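Local coordinates for protein peptidoglycan glycosyltransferase (Eggerthella lenta, PDB 4MNR) that belongs to the penicillin-binding proteins of the bacterial cell wall, with a domain that shares the fold of the serine beta-lactamases, at residues Met213-Ala218 against Phe245-Val250; Ala218-Phe223 against Glu293-Ala298. All blocks are in the same frame, centred on the assembly; numbering follows the deposited sequence.

Contact 1: Met213-Ala218 against Phe245-Val250; sequences MEIGNA and FGQLGV
Two torsions of Met213, present as selenomethionine, shape its meeting with Gln247. In Met213 chi1 (75°) sets CG between the backbone N and the carbonyl carbon, and a bend at chi3 (-76°) swings the terminal methyl CE round onto the glutamine. The two side chains cross obliquely. SE lies 3.7 Å from Gln247 CD, and CE comes within 3.8 Å of Gln247 CG. SE and CE sit on the same side of the plane of the carboxamide, so the bond between them is laid over the flat group rather than pointed at its end. The polar end is held by other atoms: Gln247 NE2 donates to the carbonyl oxygens of Ser208 and Thr243, two bonds that fix the rotation of the amide against which the selenium rests.

Ile215, two residues along the strand and on the same side of it, makes the second half of the contact with both its methyls, CD1 and CG2. CD1 is 4.0 Å from Gly246 C, against bare helix backbone, where the absence of a side chain on Gly246 allows so near an approach. CG2 meets Val250 CG2 at 3.8 Å, one turn further on, as the two side chains slide past each other in opposite directions. Immediately after Ile215 the chain reverses in a type I' turn, with positive phi at Gly216 and Asn217. The turn's own bond, Ala218 N to Ile215 O, is weak at 3.4 Å; the reciprocal Ile215 N to Ala218 O (2.9 Å) holds the hairpin end.

Strand 213-215 and helix 245-250 run nearly parallel at 23°, their axes 10.2 Å apart. Phe245 and Leu248 of this helix pack on helices 188-197 and 233-239, while Ile215 also touches Ala295 of helix 291-298. The strand thus bridges two helices.

Contact 2: Ala218-Phe223 against Glu293-Ala298; sequences ATVSNF and ELAWAA
Val220 and Trp296 form the tight part of this contact, reaching toward each other tip to tip. With chi1 at 177°, Val220 CG1 stands anti to the backbone N and is set 4.0 Å from Trp296 CZ2, over the ring face but offset toward the rim. CG2 lies over the same face, above the five-membered ring, in a CH-pi contact 4.1 Å from its centroid. That methyl is shared, since it also touches Ala295 CB at 4.0 Å. One valine therefore packs both the aromatic ring and the helix that carries it.

The indole is also gripped at its edge. Trp296 NE1 donates to Thr219 O over 3.1 Å, a moderately bent bond (148° at the hydrogen) that ties the indole to the strand backbone. The same carbonyl accepts a second indole N-H, from Trp292, whose ring stands edge-to-face to Trp296. Two tryptophans one turn apart thus converge on a single oxygen. The Ser221 backbone belongs to this tight part as well: its N is 3.6 Å from Trp296 CZ2, and its O accepts a bond from Asn242 ND2.

The opposite character appears in the side chains that flank the valine. That of Thr219 is solvent-exposed and approaches helix 293-298 no closer than 6.2 Å, so this residue contributes through its backbone. The side chain of Ser221, a partly exposed residue, likewise stands back, its CB 5.1 Å from Trp296 CZ2.

Asn242, which also touches Trp296, is probably the asparagine of the SxN signature of penicillin-binding proteins, to judge by the sequence around it. The arrangement, a two-stranded hairpin laid on a helix through one valine and one tryptophan, belongs to the transpeptidase-family domain, probably on the border of its active-site region.

How the contacts relate
Contacts 1 and 2 use the two arms of one antiparallel hairpin, strands 212-215 and 218-221, and have Ala218 in common, the first residue of the second arm; their centres are 6 Å apart. A probable hydrogen bond of 2.9 Å from Val220 N to Met213 O ties the arms together. The two helices beneath also meet: Ala298 CB lies 3.4 Å from Phe245 O and 3.6 Å from Gly249 CA, so hairpin and helices close into one packed unit. A bound magnesium ion lies about 9 Å from the Gln247 side chain, too far for Gln247 to be a ligand. Helix 242-263 carries both Gln247 and Asn242, joining the two contacts to the probable active-site border.

Contact 1: Met213-Ala218 against Phe245-Val250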
# COMPACT_ATOMS: atom_id res chain seq x y z
N MSE A 213 7.94 -19.02 -21.70
CA MSE A 213 8.99 -20.01 -21.51
C MSE A 213 8.62 -21.00 -20.44
O MSE A 213 7.85 -20.70 -19.52
CB MSE A 213 10.33 -19.36 -21.19
CG MSE A 213 10.42 -18.85 -19.80
SE MSE A 213 12.12 -17.94 -19.59
CE MSE A 213 13.30 -19.45 -19.46
N GLU A 214 9.16 -22.20 -20.56
CA GLU A 214 8.93 -23.21 -19.54
C GLU A 214 9.94 -23.05 -18.41
O GLU A 214 11.15 -23.03 -18.62
CB GLU A 214 8.97 -24.62 -20.13
CG GLU A 214 8.80 -25.72 -19.09
CD GLU A 214 10.11 -26.13 -18.48
OE1 GLU A 214 11.10 -26.23 -19.24
OE2 GLU A 214 10.16 -26.35 -17.25
N ILE A 215 9.41 -22.91 -17.19
CA ILE A 215 10.24 -22.94 -16.00
C ILE A 215 9.56 -23.88 -15.03
O ILE A 215 8.37 -23.73 -14.75
CB ILE A 215 10.39 -21.54 -15.35
CG1 ILE A 215 11.06 -20.55 -16.31
CG2 ILE A 215 11.18 -21.65 -14.04
CD1 ILE A 215 11.14 -19.09 -15.78
N GLY A 216 10.29 -24.89 -14.55
CA GLY A 216 9.72 -25.86 -13.63
C GLY A 216 8.50 -26.60 -14.15
O GLY A 216 7.53 -26.82 -13.40
N ASN A 217 8.52 -26.97 -15.42
CA ASN A 217 7.47 -27.81 -16.01
C ASN A 217 6.09 -27.17 -16.19
O ASN A 217 5.11 -27.86 -16.45
CB ASN A 217 7.35 -29.13 -15.23
CG ASN A 217 8.70 -29.74 -14.97
OD1 ASN A 217 9.51 -29.90 -15.89
ND2 ASN A 217 8.98 -30.06 -13.70
N ALA A 218 6.03 -25.84 -16.05
CA ALA A 218 4.86 -25.11 -16.51
C ALA A 218 5.36 -23.78 -17.07
O ALA A 218 6.56 -23.55 -17.12
CB ALA A 218 3.88 -24.90 -15.37
N PHE A 245 12.16 -11.68 -15.01
CA PHE A 245 12.12 -11.77 -13.55
C PHE A 245 11.98 -13.21 -13.04
O PHE A 245 12.53 -13.55 -11.98
CB PHE A 245 11.11 -10.78 -12.95
CG PHE A 245 11.68 -9.41 -12.79
CD1 PHE A 245 11.73 -8.55 -13.87
CD2 PHE A 245 12.24 -9.01 -11.58
CE1 PHE A 245 12.31 -7.29 -13.74
CE2 PHE A 245 12.81 -7.75 -11.44
CZ PHE A 245 12.84 -6.89 -12.52
N GLY A 246 11.31 -14.05 -13.81
CA GLY A 246 11.20 -15.45 -13.46
C GLY A 246 12.57 -16.11 -13.44
O GLY A 246 12.92 -16.83 -12.51
N GLN A 247 13.35 -15.85 -14.49
CA GLN A 247 14.70 -16.39 -14.57
C GLN A 247 15.58 -15.85 -13.45
O GLN A 247 16.41 -16.57 -12.91
CB GLN A 247 15.32 -16.06 -15.92
CG GLN A 247 14.63 -16.76 -17.09
CD GLN A 247 15.20 -16.31 -18.41
OE1 GLN A 247 16.18 -16.88 -18.90
NE2 GLN A 247 14.61 -15.26 -18.98
N LEU A 248 15.40 -14.57 -13.14
CA LEU A 248 16.17 -13.95 -12.07
C LEU A 248 15.84 -14.61 -10.72
O LEU A 248 16.73 -14.87 -9.93
CB LEU A 248 15.93 -12.43 -12.05
CG LEU A 248 16.58 -11.65 -10.90
CD1 LEU A 248 18.11 -11.77 -10.93
CD2 LEU A 248 16.12 -10.19 -10.96
N GLY A 249 14.56 -14.90 -10.49
CA GLY A 249 14.14 -15.63 -9.30
C GLY A 249 14.81 -16.99 -9.16
O GLY A 249 15.31 -17.34 -8.08
N VAL A 250 14.83 -17.76 -10.24
CA VAL A 250 15.47 -19.07 -10.22
C VAL A 250 16.97 -18.91 -9.98
O VAL A 250 17.59 -19.70 -9.26
CB VAL A 250 15.22 -19.83 -11.53
CG1 VAL A 250 16.16 -21.04 -11.66
CG2 VAL A 250 13.76 -20.26 -11.62

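Contact 2: Ala218-Phe223 against Glu293-Ala298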
# COMPACT_ATOMS: atom_id res chain seq x y z
N ALA A 218 6.03 -25.84 -16.05
CA ALA A 218 4.86 -25.11 -16.51
C ALA A 218 5.36 -23.78 -17.07
O ALA A 218 6.56 -23.55 -17.12
CB ALA A 218 3.88 -24.90 -15.37
N THR A 219 4.45 -22.91 -17.47
CA THR A 219 4.78 -21.73 -18.27
C THR A 219 4.88 -20.43 -17.46
O THR A 219 4.07 -20.19 -16.56
CB THR A 219 3.73 -21.56 -19.38
OG1 THR A 219 3.74 -22.73 -20.22
CG2 THR A 219 4.01 -20.35 -20.22
N VAL A 220 5.87 -19.60 -17.77
CA VAL A 220 5.90 -18.22 -17.32
C VAL A 220 5.78 -17.39 -18.59
O VAL A 220 6.44 -17.69 -19.59
CB VAL A 220 7.22 -17.87 -16.60
CG1 VAL A 220 7.25 -16.39 -16.21
CG2 VAL A 220 7.41 -18.74 -15.38
N SER A 221 4.92 -16.38 -18.57
CA SER A 221 4.67 -15.60 -19.78
C SER A 221 4.73 -14.11 -19.51
O SER A 221 4.29 -13.64 -18.46
CB SER A 221 3.31 -15.94 -20.40
OG SER A 221 3.23 -17.29 -20.81
N ASN A 222 5.29 -13.36 -20.46
CA ASN A 222 5.22 -11.91 -20.41
C ASN A 222 3.78 -11.49 -20.60
O ASN A 222 2.97 -12.25 -21.14
CB ASN A 222 6.07 -11.29 -21.52
CG ASN A 222 7.54 -11.18 -21.15
OD1 ASN A 222 7.91 -11.28 -19.98
ND2 ASN A 222 8.39 -10.99 -22.15
N PHE A 223 3.45 -10.29 -20.14
CA PHE A 223 2.12 -9.74 -20.37
C PHE A 223 1.86 -9.69 -21.87
O PHE A 223 2.72 -9.27 -22.64
CB PHE A 223 1.98 -8.36 -19.74
CG PHE A 223 2.19 -8.36 -18.25
CD1 PHE A 223 1.41 -9.16 -17.43
CD2 PHE A 223 3.15 -7.55 -17.67
CE1 PHE A 223 1.60 -9.16 -16.06
CE2 PHE A 223 3.34 -7.54 -16.30
CZ PHE A 223 2.56 -8.35 -15.49
N GLU A 293 6.81 -22.03 -9.14
CA GLU A 293 6.29 -21.15 -8.10
C GLU A 293 7.30 -20.06 -7.75
O GLU A 293 6.93 -18.90 -7.51
CB GLU A 293 5.89 -21.94 -6.84
CG GLU A 293 5.13 -21.08 -5.82
CD GLU A 293 4.76 -21.82 -4.53
OE1 GLU A 293 4.78 -23.08 -4.52
OE2 GLU A 293 4.42 -21.14 -3.53
N LEU A 294 8.58 -20.43 -7.72
CA LEU A 294 9.65 -19.47 -7.40
C LEU A 294 9.74 -18.38 -8.46
O LEU A 294 9.83 -17.19 -8.15
CB LEU A 294 10.98 -20.22 -7.27
CG LEU A 294 12.24 -19.35 -7.17
CD1 LEU A 294 12.19 -18.39 -5.98
CD2 LEU A 294 13.47 -20.25 -7.05
N ALA A 295 9.71 -18.80 -9.72
CA ALA A 295 9.79 -17.86 -10.83
C ALA A 295 8.63 -16.87 -10.80
O ALA A 295 8.83 -15.66 -10.93
CB ALA A 295 9.80 -18.62 -12.15
N TRP A 296 7.41 -17.37 -10.61
CA TRP A 296 6.26 -16.47 -10.54
C TRP A 296 6.28 -15.57 -9.30
O TRP A 296 5.87 -14.42 -9.37
CB TRP A 296 4.96 -17.28 -10.61
CG TRP A 296 4.50 -17.52 -12.02
CD1 TRP A 296 4.34 -18.73 -12.64
CD2 TRP A 296 4.13 -16.53 -12.98
NE1 TRP A 296 3.88 -18.55 -13.93
CE2 TRP A 296 3.75 -17.20 -14.16
CE3 TRP A 296 4.08 -15.13 -12.96
CZ2 TRP A 296 3.33 -16.52 -15.30
CZ3 TRP A 296 3.67 -14.46 -14.10
CH2 TRP A 296 3.30 -15.16 -15.25
N ALA A 297 6.74 -16.09 -8.18
CA ALA A 297 6.83 -15.25 -6.98
C ALA A 297 7.77 -14.07 -7.22
O ALA A 297 7.50 -12.95 -6.77
CB ALA A 297 7.31 -16.07 -5.77
N ALA A 298 8.86 -14.32 -7.93
CA ALA A 298 9.81 -13.25 -8.24
C ALA A 298 9.16 -12.17 -9.09
O ALA A 298 9.55 -11.00 -9.04
CB ALA A 298 11.05 -13.80 -8.93